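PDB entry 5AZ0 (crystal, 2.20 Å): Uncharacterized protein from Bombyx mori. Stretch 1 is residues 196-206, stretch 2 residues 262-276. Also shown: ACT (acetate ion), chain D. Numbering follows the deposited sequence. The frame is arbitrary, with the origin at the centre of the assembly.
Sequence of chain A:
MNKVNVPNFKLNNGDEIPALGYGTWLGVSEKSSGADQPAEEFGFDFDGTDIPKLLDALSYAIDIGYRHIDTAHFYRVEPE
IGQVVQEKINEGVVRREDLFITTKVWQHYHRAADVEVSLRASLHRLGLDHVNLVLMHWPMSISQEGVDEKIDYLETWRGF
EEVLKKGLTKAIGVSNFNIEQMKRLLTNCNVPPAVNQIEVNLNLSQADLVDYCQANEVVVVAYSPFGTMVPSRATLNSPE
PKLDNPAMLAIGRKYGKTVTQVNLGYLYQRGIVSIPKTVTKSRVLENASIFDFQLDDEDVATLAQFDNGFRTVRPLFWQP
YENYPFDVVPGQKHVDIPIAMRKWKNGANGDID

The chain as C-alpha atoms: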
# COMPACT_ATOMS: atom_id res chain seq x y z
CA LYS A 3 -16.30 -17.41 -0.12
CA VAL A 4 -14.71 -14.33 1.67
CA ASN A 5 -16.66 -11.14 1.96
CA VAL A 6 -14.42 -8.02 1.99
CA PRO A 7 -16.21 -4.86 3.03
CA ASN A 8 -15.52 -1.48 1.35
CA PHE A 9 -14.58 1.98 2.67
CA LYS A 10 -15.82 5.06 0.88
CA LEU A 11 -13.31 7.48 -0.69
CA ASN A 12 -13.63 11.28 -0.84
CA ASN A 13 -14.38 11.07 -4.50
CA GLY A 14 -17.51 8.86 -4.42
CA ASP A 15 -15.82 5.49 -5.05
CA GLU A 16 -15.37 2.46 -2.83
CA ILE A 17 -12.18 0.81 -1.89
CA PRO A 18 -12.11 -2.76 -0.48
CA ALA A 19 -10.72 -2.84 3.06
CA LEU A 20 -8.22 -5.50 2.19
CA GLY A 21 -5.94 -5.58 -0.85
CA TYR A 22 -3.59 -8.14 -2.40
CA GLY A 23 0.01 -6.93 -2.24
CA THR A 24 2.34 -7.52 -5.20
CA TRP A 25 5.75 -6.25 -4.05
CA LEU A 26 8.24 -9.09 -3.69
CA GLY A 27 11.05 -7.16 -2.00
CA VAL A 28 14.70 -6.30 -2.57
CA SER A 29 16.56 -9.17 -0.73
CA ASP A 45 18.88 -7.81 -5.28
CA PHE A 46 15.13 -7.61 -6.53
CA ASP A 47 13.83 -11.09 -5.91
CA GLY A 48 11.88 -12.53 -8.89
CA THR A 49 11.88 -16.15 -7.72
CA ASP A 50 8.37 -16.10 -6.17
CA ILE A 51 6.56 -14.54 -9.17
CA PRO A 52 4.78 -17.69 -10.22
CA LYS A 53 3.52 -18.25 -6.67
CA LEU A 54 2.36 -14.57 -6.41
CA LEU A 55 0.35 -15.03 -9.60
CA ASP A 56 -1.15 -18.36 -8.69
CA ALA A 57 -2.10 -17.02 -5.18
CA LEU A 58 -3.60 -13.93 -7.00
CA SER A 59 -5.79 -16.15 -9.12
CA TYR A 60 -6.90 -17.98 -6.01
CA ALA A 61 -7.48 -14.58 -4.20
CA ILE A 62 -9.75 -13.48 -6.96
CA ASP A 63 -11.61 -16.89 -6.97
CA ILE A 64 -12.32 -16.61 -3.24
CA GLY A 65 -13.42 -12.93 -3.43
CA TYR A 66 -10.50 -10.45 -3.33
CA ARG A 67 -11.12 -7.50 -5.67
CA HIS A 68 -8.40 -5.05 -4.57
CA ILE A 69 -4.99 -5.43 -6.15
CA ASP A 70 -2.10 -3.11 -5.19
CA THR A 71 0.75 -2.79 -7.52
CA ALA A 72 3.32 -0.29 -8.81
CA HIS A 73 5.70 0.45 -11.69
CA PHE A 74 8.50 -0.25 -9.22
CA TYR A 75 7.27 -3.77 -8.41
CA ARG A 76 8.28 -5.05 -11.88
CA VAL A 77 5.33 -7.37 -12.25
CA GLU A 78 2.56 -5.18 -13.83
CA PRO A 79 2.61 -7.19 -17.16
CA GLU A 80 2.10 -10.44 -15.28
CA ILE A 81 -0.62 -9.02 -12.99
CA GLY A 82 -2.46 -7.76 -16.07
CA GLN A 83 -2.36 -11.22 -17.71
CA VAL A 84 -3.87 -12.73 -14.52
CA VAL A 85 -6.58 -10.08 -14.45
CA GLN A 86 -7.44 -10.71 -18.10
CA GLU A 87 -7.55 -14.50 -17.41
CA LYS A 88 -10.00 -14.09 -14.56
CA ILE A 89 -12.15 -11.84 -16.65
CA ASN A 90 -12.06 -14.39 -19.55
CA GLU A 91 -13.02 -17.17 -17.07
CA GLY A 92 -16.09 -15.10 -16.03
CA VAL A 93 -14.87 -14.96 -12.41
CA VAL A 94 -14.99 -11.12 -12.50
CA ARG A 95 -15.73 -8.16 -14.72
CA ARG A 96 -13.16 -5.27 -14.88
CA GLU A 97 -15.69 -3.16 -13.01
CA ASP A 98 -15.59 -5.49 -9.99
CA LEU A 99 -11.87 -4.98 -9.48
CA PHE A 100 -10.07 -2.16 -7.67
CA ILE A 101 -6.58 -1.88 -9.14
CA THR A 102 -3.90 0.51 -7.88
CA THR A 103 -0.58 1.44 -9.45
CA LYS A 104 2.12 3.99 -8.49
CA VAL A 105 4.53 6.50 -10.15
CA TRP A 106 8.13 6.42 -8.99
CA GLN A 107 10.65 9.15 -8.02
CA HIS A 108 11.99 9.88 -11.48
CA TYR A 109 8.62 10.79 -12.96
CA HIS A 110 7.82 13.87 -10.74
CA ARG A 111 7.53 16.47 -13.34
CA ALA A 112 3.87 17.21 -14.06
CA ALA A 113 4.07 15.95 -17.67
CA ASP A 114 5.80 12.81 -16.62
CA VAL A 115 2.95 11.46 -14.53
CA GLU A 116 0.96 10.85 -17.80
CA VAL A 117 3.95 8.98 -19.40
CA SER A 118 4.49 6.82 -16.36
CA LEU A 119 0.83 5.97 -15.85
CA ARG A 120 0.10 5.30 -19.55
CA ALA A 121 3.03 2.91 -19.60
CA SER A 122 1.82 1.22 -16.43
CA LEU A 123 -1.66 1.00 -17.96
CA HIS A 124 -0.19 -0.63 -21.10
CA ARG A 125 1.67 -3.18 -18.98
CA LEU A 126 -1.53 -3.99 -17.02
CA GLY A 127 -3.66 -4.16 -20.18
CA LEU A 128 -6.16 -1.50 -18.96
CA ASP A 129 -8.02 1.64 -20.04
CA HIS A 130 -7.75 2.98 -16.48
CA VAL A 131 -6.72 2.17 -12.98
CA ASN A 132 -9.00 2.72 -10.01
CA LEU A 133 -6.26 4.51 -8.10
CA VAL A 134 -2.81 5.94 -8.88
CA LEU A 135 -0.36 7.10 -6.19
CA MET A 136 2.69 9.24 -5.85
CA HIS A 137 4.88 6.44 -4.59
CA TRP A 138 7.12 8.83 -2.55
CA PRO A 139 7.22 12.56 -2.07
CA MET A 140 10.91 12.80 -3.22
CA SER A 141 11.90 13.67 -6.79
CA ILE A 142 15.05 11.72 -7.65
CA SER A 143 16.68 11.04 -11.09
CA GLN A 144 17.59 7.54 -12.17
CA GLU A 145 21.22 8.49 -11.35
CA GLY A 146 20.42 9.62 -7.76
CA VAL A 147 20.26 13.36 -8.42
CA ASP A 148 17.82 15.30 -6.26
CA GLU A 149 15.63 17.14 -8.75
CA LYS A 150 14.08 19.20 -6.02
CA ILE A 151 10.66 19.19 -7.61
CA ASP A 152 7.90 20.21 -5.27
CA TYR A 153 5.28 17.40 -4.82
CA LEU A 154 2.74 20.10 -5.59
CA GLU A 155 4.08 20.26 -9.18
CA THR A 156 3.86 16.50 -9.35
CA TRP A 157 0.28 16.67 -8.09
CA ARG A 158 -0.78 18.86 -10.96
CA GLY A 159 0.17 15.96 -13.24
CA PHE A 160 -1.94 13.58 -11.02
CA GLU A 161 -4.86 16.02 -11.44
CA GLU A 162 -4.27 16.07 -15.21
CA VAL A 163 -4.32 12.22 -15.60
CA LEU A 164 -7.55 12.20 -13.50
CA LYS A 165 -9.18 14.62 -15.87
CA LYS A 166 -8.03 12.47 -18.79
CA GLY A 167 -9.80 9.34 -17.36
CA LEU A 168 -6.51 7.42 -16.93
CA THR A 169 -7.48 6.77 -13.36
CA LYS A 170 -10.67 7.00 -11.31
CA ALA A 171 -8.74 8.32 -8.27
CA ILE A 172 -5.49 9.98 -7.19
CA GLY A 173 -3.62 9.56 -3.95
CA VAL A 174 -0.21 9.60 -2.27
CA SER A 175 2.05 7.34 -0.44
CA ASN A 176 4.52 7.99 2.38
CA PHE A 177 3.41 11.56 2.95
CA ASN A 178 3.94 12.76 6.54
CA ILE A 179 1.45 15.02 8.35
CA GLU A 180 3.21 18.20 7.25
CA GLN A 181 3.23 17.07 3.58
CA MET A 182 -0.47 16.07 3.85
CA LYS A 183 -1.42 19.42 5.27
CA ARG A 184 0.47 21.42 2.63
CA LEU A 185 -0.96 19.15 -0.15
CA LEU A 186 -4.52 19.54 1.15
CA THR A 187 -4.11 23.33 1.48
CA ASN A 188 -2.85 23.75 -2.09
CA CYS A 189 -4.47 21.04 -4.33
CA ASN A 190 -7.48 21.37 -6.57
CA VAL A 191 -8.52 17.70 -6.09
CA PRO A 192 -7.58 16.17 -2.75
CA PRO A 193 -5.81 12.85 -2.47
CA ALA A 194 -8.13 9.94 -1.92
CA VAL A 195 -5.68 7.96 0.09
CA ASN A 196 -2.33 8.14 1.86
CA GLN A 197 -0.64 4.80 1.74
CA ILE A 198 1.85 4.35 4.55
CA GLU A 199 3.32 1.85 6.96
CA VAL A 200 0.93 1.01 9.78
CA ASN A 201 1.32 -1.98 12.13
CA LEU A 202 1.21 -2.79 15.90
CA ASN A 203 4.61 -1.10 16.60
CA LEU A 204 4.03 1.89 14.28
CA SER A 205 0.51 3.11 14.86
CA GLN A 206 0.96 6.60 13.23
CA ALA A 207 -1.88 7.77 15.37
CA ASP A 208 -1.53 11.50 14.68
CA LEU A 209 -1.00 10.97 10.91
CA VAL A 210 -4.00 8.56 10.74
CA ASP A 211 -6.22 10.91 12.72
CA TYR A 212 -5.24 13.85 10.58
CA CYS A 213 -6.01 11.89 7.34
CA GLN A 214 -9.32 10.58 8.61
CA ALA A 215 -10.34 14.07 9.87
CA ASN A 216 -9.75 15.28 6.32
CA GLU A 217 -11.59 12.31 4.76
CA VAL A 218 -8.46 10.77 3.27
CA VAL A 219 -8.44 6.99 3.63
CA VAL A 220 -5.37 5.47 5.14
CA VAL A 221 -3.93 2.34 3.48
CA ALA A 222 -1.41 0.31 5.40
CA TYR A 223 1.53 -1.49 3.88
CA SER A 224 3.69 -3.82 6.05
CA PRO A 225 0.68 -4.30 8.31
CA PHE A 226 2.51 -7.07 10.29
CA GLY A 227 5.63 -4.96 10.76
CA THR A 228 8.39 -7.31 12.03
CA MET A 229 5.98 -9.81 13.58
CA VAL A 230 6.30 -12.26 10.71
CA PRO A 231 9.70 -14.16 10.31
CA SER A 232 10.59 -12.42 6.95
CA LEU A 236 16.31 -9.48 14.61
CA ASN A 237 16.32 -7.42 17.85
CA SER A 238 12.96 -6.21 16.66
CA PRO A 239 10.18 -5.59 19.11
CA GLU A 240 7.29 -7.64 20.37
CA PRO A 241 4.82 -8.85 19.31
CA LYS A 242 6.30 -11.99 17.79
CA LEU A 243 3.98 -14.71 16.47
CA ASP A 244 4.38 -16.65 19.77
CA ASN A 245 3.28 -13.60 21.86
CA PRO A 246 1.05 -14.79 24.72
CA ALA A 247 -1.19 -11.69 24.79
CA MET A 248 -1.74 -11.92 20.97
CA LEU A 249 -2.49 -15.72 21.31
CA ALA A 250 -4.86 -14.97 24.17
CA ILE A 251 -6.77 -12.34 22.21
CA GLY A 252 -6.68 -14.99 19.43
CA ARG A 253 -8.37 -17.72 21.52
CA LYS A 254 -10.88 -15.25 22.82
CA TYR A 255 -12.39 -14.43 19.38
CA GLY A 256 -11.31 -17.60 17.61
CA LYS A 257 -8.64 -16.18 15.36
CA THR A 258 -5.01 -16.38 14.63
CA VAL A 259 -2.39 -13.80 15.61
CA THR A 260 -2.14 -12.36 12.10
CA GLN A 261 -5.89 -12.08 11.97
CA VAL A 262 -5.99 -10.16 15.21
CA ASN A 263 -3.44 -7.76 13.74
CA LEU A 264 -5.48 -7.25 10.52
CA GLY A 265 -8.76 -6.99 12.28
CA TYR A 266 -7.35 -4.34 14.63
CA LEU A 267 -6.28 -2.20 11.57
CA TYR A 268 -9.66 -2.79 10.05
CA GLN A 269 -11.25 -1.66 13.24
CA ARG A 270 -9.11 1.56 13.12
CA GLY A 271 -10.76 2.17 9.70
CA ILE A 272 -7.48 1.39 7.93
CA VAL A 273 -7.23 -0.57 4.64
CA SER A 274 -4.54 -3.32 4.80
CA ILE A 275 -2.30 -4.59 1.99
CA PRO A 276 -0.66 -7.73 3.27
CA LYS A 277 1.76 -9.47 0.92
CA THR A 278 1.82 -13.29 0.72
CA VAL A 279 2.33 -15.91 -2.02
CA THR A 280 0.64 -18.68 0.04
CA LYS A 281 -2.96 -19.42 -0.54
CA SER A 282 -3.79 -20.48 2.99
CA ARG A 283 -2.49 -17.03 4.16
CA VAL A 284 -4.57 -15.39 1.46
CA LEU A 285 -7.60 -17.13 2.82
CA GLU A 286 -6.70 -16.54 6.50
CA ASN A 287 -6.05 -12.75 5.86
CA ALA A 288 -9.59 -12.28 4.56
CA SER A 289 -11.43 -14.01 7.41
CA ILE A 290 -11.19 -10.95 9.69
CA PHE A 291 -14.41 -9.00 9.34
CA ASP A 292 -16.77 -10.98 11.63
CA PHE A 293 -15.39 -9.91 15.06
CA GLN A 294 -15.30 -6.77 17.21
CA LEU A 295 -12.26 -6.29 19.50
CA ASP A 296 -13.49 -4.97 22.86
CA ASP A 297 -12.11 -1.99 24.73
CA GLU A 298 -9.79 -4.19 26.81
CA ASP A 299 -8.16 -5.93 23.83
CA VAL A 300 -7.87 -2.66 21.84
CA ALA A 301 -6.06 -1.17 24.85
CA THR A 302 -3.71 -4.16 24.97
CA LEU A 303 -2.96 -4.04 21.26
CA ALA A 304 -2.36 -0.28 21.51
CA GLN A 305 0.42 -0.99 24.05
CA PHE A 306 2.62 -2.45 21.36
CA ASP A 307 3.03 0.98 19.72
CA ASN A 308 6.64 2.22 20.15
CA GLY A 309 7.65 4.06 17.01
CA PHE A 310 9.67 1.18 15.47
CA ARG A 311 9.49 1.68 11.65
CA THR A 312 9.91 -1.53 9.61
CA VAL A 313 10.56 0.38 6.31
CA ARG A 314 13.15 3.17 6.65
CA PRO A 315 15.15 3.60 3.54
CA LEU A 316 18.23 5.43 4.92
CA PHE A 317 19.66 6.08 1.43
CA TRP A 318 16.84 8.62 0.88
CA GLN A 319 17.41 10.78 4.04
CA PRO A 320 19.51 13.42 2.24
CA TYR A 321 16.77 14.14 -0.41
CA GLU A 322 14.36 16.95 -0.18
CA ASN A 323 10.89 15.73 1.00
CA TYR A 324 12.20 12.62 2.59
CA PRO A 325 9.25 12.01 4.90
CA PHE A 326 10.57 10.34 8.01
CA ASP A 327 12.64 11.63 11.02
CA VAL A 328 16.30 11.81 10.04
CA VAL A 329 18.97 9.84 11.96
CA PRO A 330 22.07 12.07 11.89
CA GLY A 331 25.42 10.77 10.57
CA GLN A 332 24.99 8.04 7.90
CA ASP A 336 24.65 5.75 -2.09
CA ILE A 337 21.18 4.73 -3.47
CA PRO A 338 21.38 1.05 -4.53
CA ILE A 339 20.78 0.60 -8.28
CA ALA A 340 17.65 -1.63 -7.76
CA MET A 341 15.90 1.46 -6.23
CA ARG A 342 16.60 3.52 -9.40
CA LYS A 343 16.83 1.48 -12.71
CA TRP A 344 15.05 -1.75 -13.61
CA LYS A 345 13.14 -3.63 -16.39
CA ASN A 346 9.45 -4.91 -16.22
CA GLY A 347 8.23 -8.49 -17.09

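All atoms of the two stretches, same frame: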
# COMPACT_ATOMS: atom_id res chain seq x y z
N ASN A 196 -3.75 8.06 1.52
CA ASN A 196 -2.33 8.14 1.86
C ASN A 196 -1.99 6.78 2.25
O ASN A 196 -2.54 6.23 3.24
CB ASN A 196 -2.06 9.11 3.03
CG ASN A 196 -0.56 9.35 3.30
OD1 ASN A 196 0.29 9.04 2.48
ND2 ASN A 196 -0.26 9.89 4.47
N GLN A 197 -1.12 6.17 1.47
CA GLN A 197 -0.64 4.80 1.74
C GLN A 197 0.68 4.85 2.44
O GLN A 197 1.66 5.36 1.89
CB GLN A 197 -0.54 3.93 0.45
CG GLN A 197 -0.08 2.53 0.75
CD GLN A 197 -0.04 1.57 -0.47
OE1 GLN A 197 0.93 0.88 -0.65
NE2 GLN A 197 -1.13 1.45 -1.20
N ILE A 198 0.72 4.24 3.64
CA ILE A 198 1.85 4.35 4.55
C ILE A 198 2.04 3.08 5.32
O ILE A 198 1.15 2.24 5.39
CB ILE A 198 1.63 5.47 5.61
CG1 ILE A 198 0.25 5.31 6.27
CG2 ILE A 198 1.80 6.81 4.99
CD1 ILE A 198 -0.05 6.27 7.38
N GLU A 199 3.18 2.94 5.98
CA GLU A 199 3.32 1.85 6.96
C GLU A 199 2.48 2.06 8.19
O GLU A 199 2.58 3.10 8.83
CB GLU A 199 4.76 1.67 7.37
CG GLU A 199 4.98 0.51 8.37
CD GLU A 199 6.47 0.40 8.86
OE1 GLU A 199 7.40 0.99 8.24
OE2 GLU A 199 6.68 -0.23 9.92
N VAL A 200 1.63 1.09 8.50
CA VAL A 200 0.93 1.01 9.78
C VAL A 200 0.94 -0.44 10.20
O VAL A 200 0.68 -1.36 9.41
CB VAL A 200 -0.52 1.46 9.72
CG1 VAL A 200 -1.01 1.87 11.14
CG2 VAL A 200 -0.69 2.65 8.79
N ASN A 201 1.26 -0.64 11.47
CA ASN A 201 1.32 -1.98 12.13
C ASN A 201 1.28 -1.80 13.69
O ASN A 201 0.96 -0.70 14.20
CB ASN A 201 2.54 -2.77 11.61
CG ASN A 201 3.82 -1.98 11.75
OD1 ASN A 201 4.23 -1.61 12.88
ND2 ASN A 201 4.53 -1.76 10.62
N LEU A 202 1.42 -2.88 14.46
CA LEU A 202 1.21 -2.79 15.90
C LEU A 202 2.31 -1.94 16.63
O LEU A 202 2.01 -1.31 17.62
CB LEU A 202 1.02 -4.16 16.49
CG LEU A 202 -0.26 -4.83 16.07
CD1 LEU A 202 -0.18 -6.30 16.41
CD2 LEU A 202 -1.50 -4.18 16.71
N ASN A 203 3.52 -1.89 16.09
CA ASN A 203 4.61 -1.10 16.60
C ASN A 203 4.67 0.31 16.07
O ASN A 203 5.32 1.15 16.74
CB ASN A 203 5.96 -1.77 16.29
CG ASN A 203 6.09 -3.14 16.94
OD1 ASN A 203 6.62 -4.06 16.37
ND2 ASN A 203 5.55 -3.28 18.13
N LEU A 204 4.08 0.57 14.87
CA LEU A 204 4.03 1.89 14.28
C LEU A 204 2.60 2.30 13.99
O LEU A 204 2.09 2.18 12.86
CB LEU A 204 4.85 1.93 13.02
CG LEU A 204 5.16 3.31 12.42
CD1 LEU A 204 6.27 3.98 13.21
CD2 LEU A 204 5.60 3.21 10.93
N SER A 205 1.92 2.79 15.00
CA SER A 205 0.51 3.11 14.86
C SER A 205 0.21 4.32 13.99
O SER A 205 -0.91 4.44 13.55
CB SER A 205 -0.13 3.39 16.24
OG SER A 205 0.30 4.69 16.70
N GLN A 206 1.15 5.27 13.89
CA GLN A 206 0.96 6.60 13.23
C GLN A 206 -0.34 7.29 13.60
O GLN A 206 -1.09 7.81 12.76
CB GLN A 206 1.15 6.47 11.70
CG GLN A 206 2.46 5.79 11.41
CD GLN A 206 3.24 6.40 10.32
OE1 GLN A 206 3.65 7.56 10.41
NE2 GLN A 206 3.49 5.64 9.27
N VAL A 262 -5.78 -11.14 14.19
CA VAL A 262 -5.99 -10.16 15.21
C VAL A 262 -5.40 -8.84 14.73
O VAL A 262 -6.10 -7.87 14.73
CB VAL A 262 -5.39 -10.57 16.59
CG1 VAL A 262 -5.43 -9.41 17.59
CG2 VAL A 262 -6.20 -11.72 17.20
N ASN A 263 -4.14 -8.87 14.37
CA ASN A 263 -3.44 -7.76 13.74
C ASN A 263 -4.24 -7.10 12.61
O ASN A 263 -4.51 -5.90 12.68
CB ASN A 263 -2.09 -8.22 13.28
CG ASN A 263 -1.14 -7.10 12.91
OD1 ASN A 263 -1.54 -5.96 12.55
ND2 ASN A 263 0.12 -7.41 12.93
N LEU A 264 -4.71 -7.87 11.61
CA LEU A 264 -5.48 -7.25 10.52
C LEU A 264 -6.82 -6.72 10.94
O LEU A 264 -7.29 -5.67 10.46
CB LEU A 264 -5.67 -8.18 9.29
CG LEU A 264 -4.37 -8.58 8.62
CD1 LEU A 264 -4.64 -9.39 7.32
CD2 LEU A 264 -3.46 -7.40 8.35
N GLY A 265 -7.48 -7.45 11.82
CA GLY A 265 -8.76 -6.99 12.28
C GLY A 265 -8.70 -5.71 13.11
O GLY A 265 -9.62 -4.89 13.07
N TYR A 266 -7.62 -5.55 13.84
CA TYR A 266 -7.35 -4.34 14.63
C TYR A 266 -7.25 -3.10 13.67
O TYR A 266 -8.00 -2.09 13.81
CB TYR A 266 -6.08 -4.57 15.42
CG TYR A 266 -5.66 -3.34 16.18
CD1 TYR A 266 -6.48 -2.81 17.20
CD2 TYR A 266 -4.49 -2.67 15.86
CE1 TYR A 266 -6.12 -1.66 17.89
CE2 TYR A 266 -4.08 -1.52 16.57
CZ TYR A 266 -4.89 -1.03 17.60
OH TYR A 266 -4.50 0.11 18.29
N LEU A 267 -6.44 -3.26 12.62
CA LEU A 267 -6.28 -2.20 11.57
C LEU A 267 -7.60 -1.92 10.95
O LEU A 267 -8.00 -0.72 10.78
CB LEU A 267 -5.23 -2.54 10.49
CG LEU A 267 -3.81 -2.65 11.07
CD1 LEU A 267 -2.81 -3.20 10.08
CD2 LEU A 267 -3.29 -1.30 11.58
N TYR A 268 -8.36 -2.98 10.67
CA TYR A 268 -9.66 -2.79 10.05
C TYR A 268 -10.53 -1.98 10.95
O TYR A 268 -11.28 -1.12 10.50
CB TYR A 268 -10.31 -4.14 9.76
CG TYR A 268 -11.74 -4.03 9.42
CD1 TYR A 268 -12.14 -3.43 8.27
CD2 TYR A 268 -12.72 -4.52 10.27
CE1 TYR A 268 -13.47 -3.30 7.93
CE2 TYR A 268 -14.09 -4.40 9.95
CZ TYR A 268 -14.47 -3.78 8.76
OH TYR A 268 -15.84 -3.60 8.43
N GLN A 269 -10.46 -2.32 12.23
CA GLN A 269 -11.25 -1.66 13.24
C GLN A 269 -10.80 -0.19 13.50
O GLN A 269 -11.61 0.58 13.91
CB GLN A 269 -11.20 -2.44 14.56
CG GLN A 269 -12.35 -2.04 15.50
CD GLN A 269 -12.56 -3.03 16.67
OE1 GLN A 269 -12.69 -4.24 16.47
NE2 GLN A 269 -12.58 -2.50 17.88
N ARG A 270 -9.53 0.15 13.23
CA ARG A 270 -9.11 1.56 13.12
C ARG A 270 -9.60 2.27 11.86
O ARG A 270 -9.34 3.48 11.69
CB ARG A 270 -7.60 1.69 13.22
CG ARG A 270 -6.97 1.04 14.44
CD ARG A 270 -5.47 1.39 14.56
NE ARG A 270 -5.23 2.85 14.50
CZ ARG A 270 -4.06 3.39 14.19
NH1 ARG A 270 -3.00 2.63 13.92
NH2 ARG A 270 -3.94 4.70 14.10
N GLY A 271 -10.35 1.59 10.98
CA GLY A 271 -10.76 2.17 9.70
C GLY A 271 -9.63 2.27 8.66
O GLY A 271 -9.67 3.09 7.76
N ILE A 272 -8.64 1.40 8.79
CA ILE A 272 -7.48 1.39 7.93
C ILE A 272 -7.55 0.18 6.99
O ILE A 272 -7.83 -0.92 7.45
CB ILE A 272 -6.20 1.30 8.80
CG1 ILE A 272 -6.10 2.60 9.62
CG2 ILE A 272 -4.98 1.15 7.94
CD1 ILE A 272 -4.95 2.66 10.63
N VAL A 273 -7.28 0.43 5.68
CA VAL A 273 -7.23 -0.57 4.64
C VAL A 273 -5.87 -1.23 4.81
O VAL A 273 -4.91 -0.55 5.01
CB VAL A 273 -7.32 0.09 3.22
CG1 VAL A 273 -7.08 -0.95 2.13
CG2 VAL A 273 -8.65 0.87 3.02
N SER A 274 -5.80 -2.57 4.76
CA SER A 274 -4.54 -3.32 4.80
C SER A 274 -4.19 -3.96 3.45
O SER A 274 -5.08 -4.49 2.79
CB SER A 274 -4.64 -4.46 5.79
OG SER A 274 -4.52 -3.88 7.09
N ILE A 275 -2.90 -3.95 3.14
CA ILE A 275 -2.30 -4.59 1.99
C ILE A 275 -1.21 -5.57 2.45
O ILE A 275 -0.01 -5.36 2.25
CB ILE A 275 -1.56 -3.61 1.03
CG1 ILE A 275 -2.37 -2.37 0.68
CG2 ILE A 275 -1.16 -4.34 -0.26
CD1 ILE A 275 -3.72 -2.61 0.10
N PRO A 276 -1.63 -6.67 3.05
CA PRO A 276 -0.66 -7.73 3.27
C PRO A 276 -0.10 -8.32 1.96
O PRO A 276 -0.80 -8.32 0.96
CB PRO A 276 -1.45 -8.79 3.98
CG PRO A 276 -2.83 -8.59 3.47
CD PRO A 276 -3.01 -7.10 3.34
C ACT D . 4.89 8.44 7.11
O ACT D . 4.96 7.11 7.22
OXT ACT D . 4.48 9.08 6.10
CH3 ACT D . 5.29 9.40 8.19
O HOH W 1 -1.61 0.29 14.94

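What fills the space between the loop of the first stretch and the end of the helix? V200 is the central bump. Its CA-to-CB bond points toward the second stretch, and one methyl, CG1, enters a hollow lined by three side chains: it lies 3.9 Å from L267 CD2, 4.1 Å from I272 CD1 and 3.5 Å from R270 NH1. L267 and I272 point toward the first stretch and supply apolar walls, so a short, branched valine suits this buried place.

How does L202 reach the helix? Its CA-to-CB bond runs sideways, but chi1 m and chi2 t bring the end of the side chain nearer. The two methyls spread between successive turns: CD2 lies 3.5 Å from Y266 CD2, meeting the ring obliquely, while CD1 approaches the side chain of N263. The forked end of leucine thus fits the gap between residues three apart on one helical face, and L202 has the largest area covered in this contact.

Where is the polar clamp? R270, just past the helix, extends its guanidinium to the loop, and both terminal nitrogens donate to one carbonyl: NH1 to S205 O at 2.8 Å and NH2 to S205 O at 3.1 Å. The oxygen sits at the edge of the group, near its plane, where the N-H bonds point. A water accepts a weak hydrogen bond from R270 NH1 (2.9 Å) and donates to N201 O (2.9 Å), bridging the stretches beside the direct clamp.

What keeps the loop in shape for this? N201, whose CB points away from the helix, braces it from within: L204 N donates to N201 OD1 at 3.0 Å, and N201 ND2 donates to E199 OE2 at 2.7 Å. Q206 adds a tie across the loop, with NE2 2.7 Å from E199 O.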